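Local coordinates for group II chitinase (Ostrinia furnacalis, PDB 6JAV), which probably hydrolyses internal beta-1,4 linkages of chitin, this chain being one family 18 glycosyl hydrolase catalytic domain of a much longer protein, at residues I39-A44 against F65-V69; S254-E258 against V269-E274; Y287-D292 against D351-C357; D323-I328 against P363-I368. All coordinates share one frame. Residue numbers count along the deposited sequence, not the author numbering.

Contact 1 (I39-A44 against F65-V69)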
loop_
_atom_site.group_PDB
_atom_site.type_symbol
_atom_site.label_atom_id
_atom_site.label_comp_id
_atom_site.label_asym_id
_atom_site.label_seq_id
_atom_site.Cartn_x
_atom_site.Cartn_y
_atom_site.Cartn_z
ATOM N N ILE A 39 -6.803 -10.596 0.983
ATOM C CA ILE A 39 -5.422 -10.620 0.518
ATOM C C ILE A 39 -5.433 -10.135 -0.913
ATOM O O ILE A 39 -6.280 -10.569 -1.708
ATOM C CB ILE A 39 -4.825 -12.038 0.590
ATOM C CG1 ILE A 39 -4.705 -12.470 2.049
ATOM C CG2 ILE A 39 -3.468 -12.061 -0.111
ATOM C CD1 ILE A 39 -4.566 -13.989 2.225
ATOM N N VAL A 40 -4.512 -9.231 -1.244
ATOM C CA VAL A 40 -4.395 -8.701 -2.597
ATOM C C VAL A 40 -3.029 -9.085 -3.144
ATOM O O VAL A 40 -1.998 -8.765 -2.538
ATOM C CB VAL A 40 -4.600 -7.184 -2.645
ATOM C CG1 VAL A 40 -4.497 -6.726 -4.103
ATOM C CG2 VAL A 40 -5.949 -6.814 -2.064
ATOM N N TYR A 41 -3.019 -9.757 -4.292
ATOM C CA TYR A 41 -1.789 -10.301 -4.860
ATOM C C TYR A 41 -1.133 -9.262 -5.762
ATOM O O TYR A 41 -1.684 -8.910 -6.815
ATOM C CB TYR A 41 -2.174 -11.536 -5.686
ATOM C CG TYR A 41 -1.014 -12.372 -6.170
ATOM C CD1 TYR A 41 -0.134 -11.905 -7.139
ATOM C CD2 TYR A 41 -0.835 -13.661 -5.665
ATOM C CE1 TYR A 41 0.930 -12.692 -7.582
ATOM C CE2 TYR A 41 0.194 -14.458 -6.112
ATOM C CZ TYR A 41 1.087 -13.965 -7.047
ATOM O OH TYR A 41 2.129 -14.768 -7.474
ATOM N N GLY A 42 0.064 -8.807 -5.402
ATOM C CA GLY A 42 0.809 -7.855 -6.218
ATOM C C GLY A 42 1.945 -8.559 -6.947
ATOM O O GLY A 42 2.763 -9.240 -6.311
ATOM N N PHE A 43 2.006 -8.412 -8.275
ATOM C CA PHE A 43 1.068 -7.716 -9.158
ATOM C C PHE A 43 1.005 -8.510 -10.461
ATOM O O PHE A 43 1.977 -9.196 -10.845
ATOM C CB PHE A 43 1.618 -6.339 -9.555
ATOM C CG PHE A 43 1.597 -5.331 -8.450
ATOM C CD1 PHE A 43 0.416 -4.748 -8.068
ATOM C CD2 PHE A 43 2.765 -4.978 -7.799
ATOM C CE1 PHE A 43 0.378 -3.806 -7.044
ATOM C CE2 PHE A 43 2.743 -4.043 -6.774
ATOM C CZ PHE A 43 1.544 -3.462 -6.396
ATOM N N ALA A 44 -0.112 -8.398 -11.161
ATOM C CA ALA A 44 -0.191 -8.617 -12.602
ATOM C C ALA A 44 0.106 -7.294 -13.311
ATOM O O ALA A 44 0.068 -6.216 -12.705
ATOM C CB ALA A 44 -1.584 -9.118 -12.980
ATOM N N PHE A 65 2.098 -19.914 -7.736
ATOM C CA PHE A 65 1.858 -18.911 -6.689
ATOM C C PHE A 65 0.429 -18.371 -6.724
ATOM O O PHE A 65 -0.154 -18.133 -5.659
ATOM C CB PHE A 65 2.841 -17.737 -6.783
ATOM C CG PHE A 65 4.143 -17.942 -6.038
ATOM C CD1 PHE A 65 4.730 -19.193 -5.942
ATOM C CD2 PHE A 65 4.804 -16.856 -5.469
ATOM C CE1 PHE A 65 5.953 -19.354 -5.254
ATOM C CE2 PHE A 65 6.016 -17.015 -4.795
ATOM C CZ PHE A 65 6.591 -18.273 -4.696
ATOM N N TYR A 66 -0.160 -18.147 -7.912
ATOM C CA TYR A 66 -1.557 -17.704 -7.915
ATOM C C TYR A 66 -2.436 -18.698 -7.154
ATOM O O TYR A 66 -3.208 -18.310 -6.255
ATOM C CB TYR A 66 -2.097 -17.561 -9.331
ATOM C CG TYR A 66 -1.713 -16.347 -10.142
ATOM C CD1 TYR A 66 -0.991 -15.270 -9.611
ATOM C CD2 TYR A 66 -2.120 -16.275 -11.460
ATOM C CE1 TYR A 66 -0.678 -14.149 -10.408
ATOM C CE2 TYR A 66 -1.817 -15.182 -12.246
ATOM C CZ TYR A 66 -1.101 -14.128 -11.715
ATOM O OH TYR A 66 -0.803 -13.043 -12.532
ATOM N N GLU A 67 -2.333 -19.991 -7.494
ATOM C CA GLU A 67 -3.138 -20.995 -6.811
ATOM C C GLU A 67 -2.849 -21.047 -5.325
ATOM O O GLU A 67 -3.766 -21.237 -4.510
ATOM C CB GLU A 67 -2.913 -22.364 -7.439
ATOM C CG GLU A 67 -3.347 -22.416 -8.872
ATOM C CD GLU A 67 -2.347 -21.910 -9.781
ATOM O OE1 GLU A 67 -1.433 -21.225 -9.293
ATOM O OE2 GLU A 67 -2.406 -22.096 -11.018
ATOM N N ARG A 68 -1.576 -20.893 -4.939
ATOM C CA ARG A 68 -1.206 -21.027 -3.545
ATOM C C ARG A 68 -1.641 -19.828 -2.711
ATOM O O ARG A 68 -1.677 -19.945 -1.480
ATOM C CB ARG A 68 0.306 -21.260 -3.447
ATOM C CG ARG A 68 0.691 -22.698 -3.890
ATOM C CD ARG A 68 2.128 -22.721 -4.326
ATOM N NE ARG A 68 3.023 -22.458 -3.209
ATOM C CZ ARG A 68 4.348 -22.382 -3.320
ATOM N NH1 ARG A 68 4.940 -22.544 -4.507
ATOM N NH2 ARG A 68 5.082 -22.168 -2.244
ATOM N N VAL A 69 -1.901 -18.658 -3.309
ATOM C CA VAL A 69 -2.500 -17.568 -2.540
ATOM C C VAL A 69 -4.031 -17.643 -2.570
ATOM O O VAL A 69 -4.699 -17.386 -1.549
ATOM C CB VAL A 69 -1.945 -16.227 -3.059
ATOM C CG1 VAL A 69 -2.562 -15.042 -2.298
ATOM C CG2 VAL A 69 -0.426 -16.198 -2.855
HETATM O O HOH W 1 1.382 -11.620 -11.851
#

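Contact 2 (S254-E258 against V269-E274). Unlike the reference sequence in segment 254-258: Glu258 (reference Gly).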
loop_
_atom_site.group_PDB
_atom_site.type_symbol
_atom_site.label_atom_id
_atom_site.label_comp_id
_atom_site.label_asym_id
_atom_site.label_seq_id
_atom_site.Cartn_x
_atom_site.Cartn_y
_atom_site.Cartn_z
ATOM N N SER A 254 14.318 5.440 4.184
ATOM C CA SER A 254 15.651 5.681 4.721
ATOM C C SER A 254 16.377 6.750 3.921
ATOM O O SER A 254 16.101 6.980 2.742
ATOM C CB SER A 254 16.479 4.394 4.713
ATOM O OG SER A 254 16.776 4.069 3.382
ATOM N N PHE A 255 17.330 7.393 4.593
ATOM C CA PHE A 255 17.986 8.587 4.071
ATOM C C PHE A 255 19.453 8.561 4.486
ATOM O O PHE A 255 19.783 8.112 5.586
ATOM C CB PHE A 255 17.390 9.872 4.687
ATOM C CG PHE A 255 15.886 10.051 4.511
ATOM C CD1 PHE A 255 14.991 9.331 5.300
ATOM C CD2 PHE A 255 15.380 11.004 3.634
ATOM C CE1 PHE A 255 13.622 9.505 5.177
ATOM C CE2 PHE A 255 13.999 11.188 3.512
ATOM C CZ PHE A 255 13.127 10.455 4.296
ATOM N N THR A 256 20.326 9.051 3.598
ATOM C CA THR A 256 21.717 9.359 3.947
ATOM C C THR A 256 21.790 10.854 4.242
ATOM O O THR A 256 21.560 11.679 3.351
ATOM C CB THR A 256 22.665 8.944 2.823
ATOM O OG1 THR A 256 22.639 7.511 2.669
ATOM C CG2 THR A 256 24.116 9.350 3.172
ATOM N N ILE A 257 22.038 11.193 5.494
ATOM C CA ILE A 257 22.019 12.593 5.909
ATOM C C ILE A 257 23.370 13.227 5.626
ATOM O O ILE A 257 24.419 12.577 5.697
ATOM C CB ILE A 257 21.569 12.790 7.369
ATOM C CG1 ILE A 257 22.449 11.995 8.323
ATOM C CG2 ILE A 257 20.104 12.370 7.519
ATOM C CD1 ILE A 257 22.131 12.224 9.788
ATOM N N GLU A 258 23.328 14.518 5.280
ATOM C CA GLU A 258 24.541 15.236 4.900
ATOM C C GLU A 258 25.507 15.389 6.056
ATOM O O GLU A 258 26.709 15.558 5.824
ATOM C CB GLU A 258 24.184 16.625 4.381
ATOM C CG GLU A 258 23.701 16.638 2.951
ATOM C CD GLU A 258 23.630 18.039 2.389
ATOM O OE1 GLU A 258 23.945 18.994 3.135
ATOM O OE2 GLU A 258 23.245 18.185 1.209
ATOM N N VAL A 269 19.589 15.984 3.147
ATOM C CA VAL A 269 19.852 14.598 2.796
ATOM C C VAL A 269 20.529 14.564 1.434
ATOM O O VAL A 269 20.141 15.300 0.519
ATOM C CB VAL A 269 18.511 13.828 2.777
ATOM C CG1 VAL A 269 18.577 12.612 1.849
ATOM C CG2 VAL A 269 18.114 13.462 4.206
ATOM N N SER A 270 21.545 13.714 1.298
ATOM C CA SER A 270 22.284 13.598 0.050
ATOM C C SER A 270 21.811 12.464 -0.849
ATOM O O SER A 270 22.036 12.530 -2.061
ATOM C CB SER A 270 23.786 13.440 0.328
ATOM O OG SER A 270 24.059 12.250 1.041
ATOM N N ASP A 271 21.164 11.436 -0.301
ATOM C CA ASP A 271 20.765 10.265 -1.073
ATOM C C ASP A 271 19.810 9.456 -0.207
ATOM O O ASP A 271 19.626 9.740 0.981
ATOM C CB ASP A 271 21.987 9.405 -1.417
ATOM C CG ASP A 271 21.771 8.510 -2.627
ATOM O OD1 ASP A 271 20.651 8.477 -3.186
ATOM O OD2 ASP A 271 22.742 7.821 -3.019
ATOM N N GLY A 272 19.216 8.430 -0.818
ATOM C CA GLY A 272 18.553 7.403 -0.039
ATOM C C GLY A 272 19.510 6.724 0.924
ATOM O O GLY A 272 20.733 6.796 0.796
ATOM N N GLY A 273 18.936 6.046 1.913
ATOM C CA GLY A 273 19.751 5.279 2.832
ATOM C C GLY A 273 20.338 4.041 2.182
ATOM O O GLY A 273 19.867 3.541 1.155
ATOM N N GLU A 274 21.397 3.538 2.806
ATOM C CA GLU A 274 22.039 2.328 2.306
ATOM C C GLU A 274 21.022 1.187 2.237
ATOM O O GLU A 274 20.210 1.034 3.152
ATOM C CB GLU A 274 23.193 1.939 3.229
ATOM C CG GLU A 274 24.357 2.919 3.161
ATOM C CD GLU A 274 25.362 2.749 4.299
ATOM O OE1 GLU A 274 26.249 3.619 4.436
ATOM O OE2 GLU A 274 25.269 1.755 5.055
HETATM O O HOH W 2 17.615 1.622 2.665
HETATM O O HOH W 3 20.494 18.185 0.531
#

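Contact 3 (Y287-D292 against D351-C357)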
loop_
_atom_site.group_PDB
_atom_site.type_symbol
_atom_site.label_atom_id
_atom_site.label_comp_id
_atom_site.label_asym_id
_atom_site.label_seq_id
_atom_site.Cartn_x
_atom_site.Cartn_y
_atom_site.Cartn_z
ATOM N N TYR A 287 10.353 -3.354 8.134
ATOM C CA TYR A 287 10.300 -3.257 9.587
ATOM C C TYR A 287 11.277 -4.229 10.249
ATOM O O TYR A 287 11.936 -3.880 11.231
ATOM C CB TYR A 287 8.873 -3.464 10.126
ATOM C CG TYR A 287 8.867 -3.344 11.636
ATOM C CD1 TYR A 287 8.989 -2.097 12.236
ATOM C CD2 TYR A 287 8.854 -4.468 12.440
ATOM C CE1 TYR A 287 9.033 -1.962 13.623
ATOM C CE2 TYR A 287 8.907 -4.348 13.836
ATOM C CZ TYR A 287 8.991 -3.090 14.400
ATOM O OH TYR A 287 9.053 -2.930 15.777
ATOM N N TYR A 288 11.410 -5.454 9.719
ATOM C CA TYR A 288 12.319 -6.404 10.369
ATOM C C TYR A 288 13.791 -6.032 10.196
ATOM O O TYR A 288 14.644 -6.531 10.952
ATOM C CB TYR A 288 12.035 -7.852 9.927
ATOM C CG TYR A 288 12.303 -8.175 8.474
ATOM C CD1 TYR A 288 13.615 -8.397 7.997
ATOM C CD2 TYR A 288 11.244 -8.299 7.565
ATOM C CE1 TYR A 288 13.848 -8.703 6.673
ATOM C CE2 TYR A 288 11.471 -8.599 6.231
ATOM C CZ TYR A 288 12.772 -8.795 5.781
ATOM O OH TYR A 288 13.004 -9.121 4.464
ATOM N N GLU A 289 14.116 -5.202 9.213
ATOM C CA GLU A 289 15.462 -4.641 9.120
ATOM C C GLU A 289 15.650 -3.489 10.103
ATOM O O GLU A 289 16.713 -3.364 10.741
ATOM C CB GLU A 289 15.714 -4.198 7.681
ATOM C CG GLU A 289 15.850 -5.410 6.716
ATOM C CD GLU A 289 15.884 -5.028 5.253
ATOM O OE1 GLU A 289 15.073 -4.183 4.794
ATOM O OE2 GLU A 289 16.702 -5.605 4.490
ATOM N N ILE A 290 14.621 -2.652 10.259
ATOM C CA ILE A 290 14.709 -1.501 11.167
ATOM C C ILE A 290 14.797 -1.962 12.616
ATOM O O ILE A 290 15.626 -1.470 13.395
ATOM C CB ILE A 290 13.483 -0.594 10.938
ATOM C CG1 ILE A 290 13.528 0.010 9.539
ATOM C CG2 ILE A 290 13.416 0.501 12.025
ATOM C CD1 ILE A 290 12.208 0.701 9.152
ATOM N N CYS A 291 13.924 -2.895 13.018
ATOM C CA CYS A 291 13.912 -3.294 14.420
ATOM C C CYS A 291 15.229 -3.957 14.820
ATOM O O CYS A 291 15.689 -3.778 15.960
ATOM C CB CYS A 291 12.675 -4.136 14.748
ATOM S SG CYS A 291 12.534 -5.736 13.905
ATOM N N ASP A 292 15.869 -4.677 13.897
ATOM C CA ASP A 292 17.173 -5.267 14.194
ATOM C C ASP A 292 18.235 -4.190 14.376
ATOM O O ASP A 292 19.109 -4.311 15.250
ATOM C CB ASP A 292 17.588 -6.214 13.069
ATOM C CG ASP A 292 18.933 -6.905 13.364
ATOM O OD1 ASP A 292 19.015 -7.558 14.408
ATOM O OD2 ASP A 292 19.872 -6.785 12.553
ATOM N N ASP A 351 6.682 -6.866 7.580
ATOM C CA ASP A 351 6.568 -6.968 9.036
ATOM C C ASP A 351 7.529 -8.057 9.522
ATOM O O ASP A 351 8.076 -8.820 8.726
ATOM C CB ASP A 351 5.108 -7.303 9.374
ATOM C CG ASP A 351 4.726 -7.130 10.846
ATOM O OD1 ASP A 351 5.500 -6.605 11.683
ATOM O OD2 ASP A 351 3.585 -7.550 11.137
ATOM N N ASP A 352 7.752 -8.127 10.832
ATOM C CA ASP A 352 8.672 -9.127 11.399
ATOM C C ASP A 352 7.945 -10.465 11.585
ATOM O O ASP A 352 7.681 -10.933 12.698
ATOM C CB ASP A 352 9.260 -8.604 12.704
ATOM C CG ASP A 352 10.343 -9.512 13.263
ATOM O OD1 ASP A 352 10.876 -10.360 12.504
ATOM O OD2 ASP A 352 10.647 -9.388 14.474
ATOM N N TYR A 353 7.639 -11.109 10.446
ATOM C CA TYR A 353 6.876 -12.365 10.476
ATOM C C TYR A 353 7.676 -13.526 11.061
ATOM O O TYR A 353 7.068 -14.522 11.474
ATOM C CB TYR A 353 6.318 -12.735 9.074
ATOM C CG TYR A 353 7.391 -12.848 8.003
ATOM C CD1 TYR A 353 7.857 -11.720 7.368
ATOM C CD2 TYR A 353 7.920 -14.087 7.632
ATOM C CE1 TYR A 353 8.847 -11.785 6.421
ATOM C CE2 TYR A 353 8.933 -14.171 6.658
ATOM C CZ TYR A 353 9.394 -13.010 6.078
ATOM O OH TYR A 353 10.369 -12.984 5.090
ATOM N N ARG A 354 9.004 -13.411 11.126
ATOM C CA ARG A 354 9.842 -14.472 11.692
ATOM C C ARG A 354 10.214 -14.237 13.147
ATOM O O ARG A 354 10.912 -15.073 13.736
ATOM C CB ARG A 354 11.112 -14.645 10.859
ATOM C CG ARG A 354 10.801 -15.086 9.457
ATOM C CD ARG A 354 12.022 -15.551 8.798
ATOM N NE ARG A 354 11.812 -15.905 7.401
ATOM C CZ ARG A 354 11.397 -17.091 6.985
ATOM N NH1 ARG A 354 11.133 -18.054 7.861
ATOM N NH2 ARG A 354 11.250 -17.309 5.687
ATOM N N ASN A 355 9.775 -13.126 13.750
ATOM C CA ASN A 355 10.150 -12.795 15.127
ATOM C C ASN A 355 11.666 -12.667 15.280
ATOM O O ASN A 355 12.247 -13.118 16.280
ATOM C CB ASN A 355 9.559 -13.788 16.128
ATOM C CG ASN A 355 9.577 -13.270 17.545
ATOM O OD1 ASN A 355 9.788 -12.084 17.797
ATOM N ND2 ASN A 355 9.356 -14.165 18.489
ATOM N N ARG A 356 12.317 -12.066 14.280
ATOM C CA ARG A 356 13.747 -11.763 14.368
ATOM C C ARG A 356 14.040 -10.782 15.496
ATOM O O ARG A 356 15.178 -10.738 16.003
ATOM C CB ARG A 356 14.208 -11.169 13.035
ATOM C CG ARG A 356 15.706 -10.997 12.878
ATOM C CD ARG A 356 15.979 -10.132 11.670
ATOM N NE ARG A 356 17.403 -10.009 11.376
ATOM C CZ ARG A 356 17.926 -9.030 10.650
ATOM N NH1 ARG A 356 17.140 -8.090 10.136
ATOM N NH2 ARG A 356 19.238 -8.995 10.431
ATOM N N CYS A 357 13.062 -9.964 15.880
ATOM C CA CYS A 357 13.273 -8.892 16.848
ATOM C C CYS A 357 12.736 -9.217 18.230
ATOM O O CYS A 357 12.834 -8.379 19.127
ATOM C CB CYS A 357 12.697 -7.570 16.329
ATOM S SG CYS A 357 13.721 -6.983 14.957
HETATM O O HOH W 4 10.840 -10.277 3.286
#

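Contact 4 (D323-I328 against P363-I368)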
loop_
_atom_site.group_PDB
_atom_site.type_symbol
_atom_site.label_atom_id
_atom_site.label_comp_id
_atom_site.label_asym_id
_atom_site.label_seq_id
_atom_site.Cartn_x
_atom_site.Cartn_y
_atom_site.Cartn_z
ATOM N N ASP A 323 6.754 3.216 11.180
ATOM C CA ASP A 323 5.704 3.067 12.179
ATOM C C ASP A 323 6.045 1.944 13.158
ATOM O O ASP A 323 6.453 0.847 12.750
ATOM C CB ASP A 323 4.359 2.752 11.504
ATOM C CG ASP A 323 3.659 3.992 10.952
ATOM O OD1 ASP A 323 4.237 5.104 10.990
ATOM O OD2 ASP A 323 2.503 3.832 10.464
ATOM N N ASP A 324 5.869 2.225 14.450
ATOM C CA ASP A 324 5.977 1.232 15.504
ATOM C C ASP A 324 4.592 0.817 16.006
ATOM O O ASP A 324 3.558 1.325 15.568
ATOM C CB ASP A 324 6.901 1.725 16.627
ATOM C CG ASP A 324 6.372 2.965 17.369
ATOM O OD1 ASP A 324 5.338 3.565 17.018
ATOM O OD2 ASP A 324 7.051 3.378 18.339
ATOM N N VAL A 325 4.564 -0.136 16.940
ATOM C CA VAL A 325 3.293 -0.610 17.485
ATOM C C VAL A 325 2.508 0.537 18.103
ATOM O O VAL A 325 1.282 0.609 17.963
ATOM C CB VAL A 325 3.534 -1.761 18.489
ATOM C CG1 VAL A 325 2.305 -2.016 19.319
ATOM C CG2 VAL A 325 3.999 -2.998 17.735
ATOM N N GLU A 326 3.191 1.454 18.797
ATOM C CA GLU A 326 2.476 2.545 19.456
ATOM C C GLU A 326 1.696 3.395 18.446
ATOM O O GLU A 326 0.493 3.654 18.629
ATOM C CB GLU A 326 3.456 3.403 20.256
ATOM C CG GLU A 326 2.752 4.442 21.105
ATOM C CD GLU A 326 3.707 5.439 21.736
ATOM O OE1 GLU A 326 3.682 5.571 22.978
ATOM O OE2 GLU A 326 4.464 6.099 20.988
ATOM N N ILE A 327 2.361 3.853 17.379
ATOM C CA ILE A 327 1.648 4.705 16.426
ATOM C C ILE A 327 0.599 3.913 15.653
ATOM O O ILE A 327 -0.444 4.464 15.276
ATOM C CB ILE A 327 2.601 5.486 15.503
ATOM C CG1 ILE A 327 1.916 6.723 14.895
ATOM C CG2 ILE A 327 3.129 4.590 14.374
ATOM C CD1 ILE A 327 1.578 7.807 15.923
ATOM N N ILE A 328 0.839 2.618 15.421
ATOM C CA ILE A 328 -0.160 1.786 14.757
ATOM C C ILE A 328 -1.441 1.747 15.578
ATOM O O ILE A 328 -2.555 1.874 15.031
ATOM C CB ILE A 328 0.429 0.386 14.508
ATOM C CG1 ILE A 328 1.499 0.427 13.400
ATOM C CG2 ILE A 328 -0.679 -0.612 14.222
ATOM C CD1 ILE A 328 1.010 0.696 11.983
ATOM N N PRO A 363 4.591 -8.386 14.633
ATOM C CA PRO A 363 4.217 -7.420 15.684
ATOM C C PRO A 363 3.336 -6.281 15.185
ATOM O O PRO A 363 2.396 -5.867 15.879
ATOM C CB PRO A 363 5.586 -6.929 16.200
ATOM C CG PRO A 363 6.517 -7.108 15.024
ATOM C CD PRO A 363 6.042 -8.389 14.369
ATOM N N LEU A 364 3.626 -5.736 14.004
ATOM C CA LEU A 364 2.806 -4.624 13.527
ATOM C C LEU A 364 1.411 -5.090 13.140
ATOM O O LEU A 364 0.400 -4.469 13.517
ATOM C CB LEU A 364 3.488 -3.925 12.350
ATOM C CG LEU A 364 4.874 -3.300 12.609
ATOM C CD1 LEU A 364 5.358 -2.488 11.390
ATOM C CD2 LEU A 364 4.914 -2.446 13.862
ATOM N N LEU A 365 1.330 -6.174 12.379
ATOM C CA LEU A 365 0.033 -6.651 11.924
ATOM C C LEU A 365 -0.815 -7.162 13.080
ATOM O O LEU A 365 -2.028 -6.908 13.124
ATOM C CB LEU A 365 0.240 -7.702 10.834
ATOM C CG LEU A 365 -0.994 -8.200 10.093
ATOM C CD1 LEU A 365 -1.871 -7.035 9.566
ATOM C CD2 LEU A 365 -0.529 -9.111 8.953
ATOM N N ASN A 366 -0.206 -7.849 14.045
ATOM C CA ASN A 366 -0.966 -8.227 15.241
ATOM C C ASN A 366 -1.457 -7.011 16.021
ATOM O O ASN A 366 -2.541 -7.053 16.612
ATOM C CB ASN A 366 -0.153 -9.153 16.143
ATOM C CG ASN A 366 -0.363 -10.596 15.799
ATOM O OD1 ASN A 366 -1.460 -11.138 15.992
ATOM N ND2 ASN A 366 0.683 -11.247 15.282
ATOM N N ALA A 367 -0.663 -5.944 16.076
ATOM C CA ALA A 367 -1.125 -4.729 16.758
ATOM C C ALA A 367 -2.367 -4.165 16.070
ATOM O O ALA A 367 -3.317 -3.733 16.738
ATOM C CB ALA A 367 -0.008 -3.681 16.801
ATOM N N ILE A 368 -2.384 -4.176 14.736
ATOM C CA ILE A 368 -3.562 -3.715 14.003
ATOM C C ILE A 368 -4.770 -4.576 14.332
ATOM O O ILE A 368 -5.858 -4.060 14.631
ATOM C CB ILE A 368 -3.289 -3.697 12.486
ATOM C CG1 ILE A 368 -2.184 -2.709 12.122
ATOM C CG2 ILE A 368 -4.600 -3.369 11.719
ATOM C CD1 ILE A 368 -1.687 -2.830 10.683
#

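Contact 1 (I39-A44 against F65-V69)
The ring of Tyr41 takes the edge of Tyr66 on one face, a T-shaped pair with centroids 5.0 Å apart and planes at 82°; the closest atoms are Tyr41 CZ and Tyr66 CD1 at 3.5 Å. Val69 CG2 meets the rim of the same ring, 3.7 Å from Tyr41 CE2, and Ile39 CG2 extends the apolar patch to Val69 CG1 at 3.8 Å. At the far end of the ring, Tyr41 OH lies 3.1 Å from Phe65 CB and is hydrogen-bonded to Asp60, so its polar tip is satisfied. One water joins the segments: it donates to Phe43 O (2.7 Å) and accepts from Tyr66 OH (2.7 Å), just beyond the cis peptide that precedes Phe43. This is the strand-against-helix packing of a TIM barrel, the two short axes 10.2 Å apart and nearly antiparallel at 166°. Strand 38-46 runs parallel between strands 8-14 and 78-84, while Tyr66 reaches past the contact to the rings of Tyr118 and Phe120.

Contact 2 (S254-E258 against V269-E274)
The two backbones pair antiparallel, with Thr256 and Asp271 forming the hydrogen-bonded pair and Phe255-Gly272 and Ile257-Val269 the non-hydrogen-bonded ones. The register slips by one between Thr256 and Ile257, a beta bulge with Ser270 as the extra residue. Thr256 N donates to Asp271 O (2.8 Å), Ser270 N to Thr256 O (2.9 Å), and Gly273 N to Ser254 O (3.1 Å). A CB on Gly273 would collide with Ser254 OG, so the close approach of the segments depends on its lacking a side chain. The pairing lies at the far end of strand 244-257, ahead of the last barrel strand, 342-346, consistent with the small insertion domain of many family 18 chitinases. Thr256 OG1 donates to Gly272 O (2.8 Å), Val269 CG2 packs on Phe255 CB (3.7 Å) and Ile257 CG2 (4.0 Å), and water bridges Glu258 OE2 (2.8 Å) and Val269 O (2.9 Å), while Asp271 forms a salt bridge with Lys282. Main-chain bonds thus hold the ladder, helped by the threonine hydroxyl and an apolar patch.

Contact 3 (Y287-D292 against D351-C357)
Cys291 SG and Cys357 SG join at 2.0 Å in a disulfide with chi3 of 84°, fixing the first turns of helix 287-296 to the loop that follows strand 342-346. Asp352 organises that loop through both carboxylate oxygens: OD1 accepts from Arg356 N (2.9 Å) and OD2 from Cys357 N (2.9 Å), while Asp352 O takes Asn355 N (3.2 Å) in the type I turn from Asp352 to Asn355. In this TIM-barrel domain helix 287-296 comes between barrel strands 244-257 and 342-346 in sequence, so the disulfide ties that region to the loop after the last strand. Asp351 meets the start of helix 363-373, OD2 hydrogen-bonded to His362 ND1 and Leu365 N. Arg356 divides its guanidinium: NH1 gives a weak hydrogen bond to Tyr288 O (3.1 Å), and NH2 lies 3.1 Å from Asp292 OD2, a salt bridge of charges alone because the oxygen sits well out of the guanidinium plane; Glu277 is a second ionic partner of NH2. A water 2.7 Å from Tyr288 OH donates to Tyr353 OH at 3.3 Å, and that hydroxyl is also hydrogen-bonded to Lys25 O, as Tyr287 OH is to Gln359.

Contact 4 (D323-I328 against P363-I368)
Asp323 opens the approach to helix 325-337, one of the helices wrapped round the TIM barrel, where it packs against helix 363-373. Asp323 O rests 3.8 Å from Leu364 CD1, while the Asp323 carboxylate turns to Lys331 in a salt bridge. Next comes Asp324, the N-cap: Asp324 OD1 accepts from Ile327 N at 3.0 Å, tying down the first turn, and OD2 forms a salt bridge to Lys303. Val325 begins the helix and touches residues one turn apart on its neighbour, CG2 lying 4.0 Å from Leu364 CD2 and CG1 3.8 Å from Ala367 CB. Glu326 and Ile327 follow on other sides of the helix and leave the interface to Ile328, which fits over Ala367, with Ile328 CG2 4.1 Å from Ala367 CB, and beside Ile368. The apolar side chains carry on inward: Ile328 and Ile368 both touch Met248 of barrel strand 244-257, and Leu364 touches Met250. The tightest apolar approach here is Ile328 CG2 to Ile368 CG1, at 3.3 Å.

In the fold
Contacts 3 and 4 are directly joined, their centres 12 Å apart and their segments alternating along the chain: Asp351 of contact 3 probably accepts hydrogen bonds at the start of helix 363-373, with Asp351 OD2 2.9 Å from Leu365 N and OD1 3.1 Å from Leu364 N. Contact 1 is more remote, its centre 33 Å from that of contact 2, though strands 38-46 and 244-257 belong to the same sheet. Contacts 2 and 3 come within about 7 Å at their nearest atoms. The bound inhibitor BC0, whose pocket includes Trp16, Trp86 and Asp199, lies about 8 Å from the Glu289 side chain, 9 Å from that of Asp271 and 14 Å from that of Tyr41.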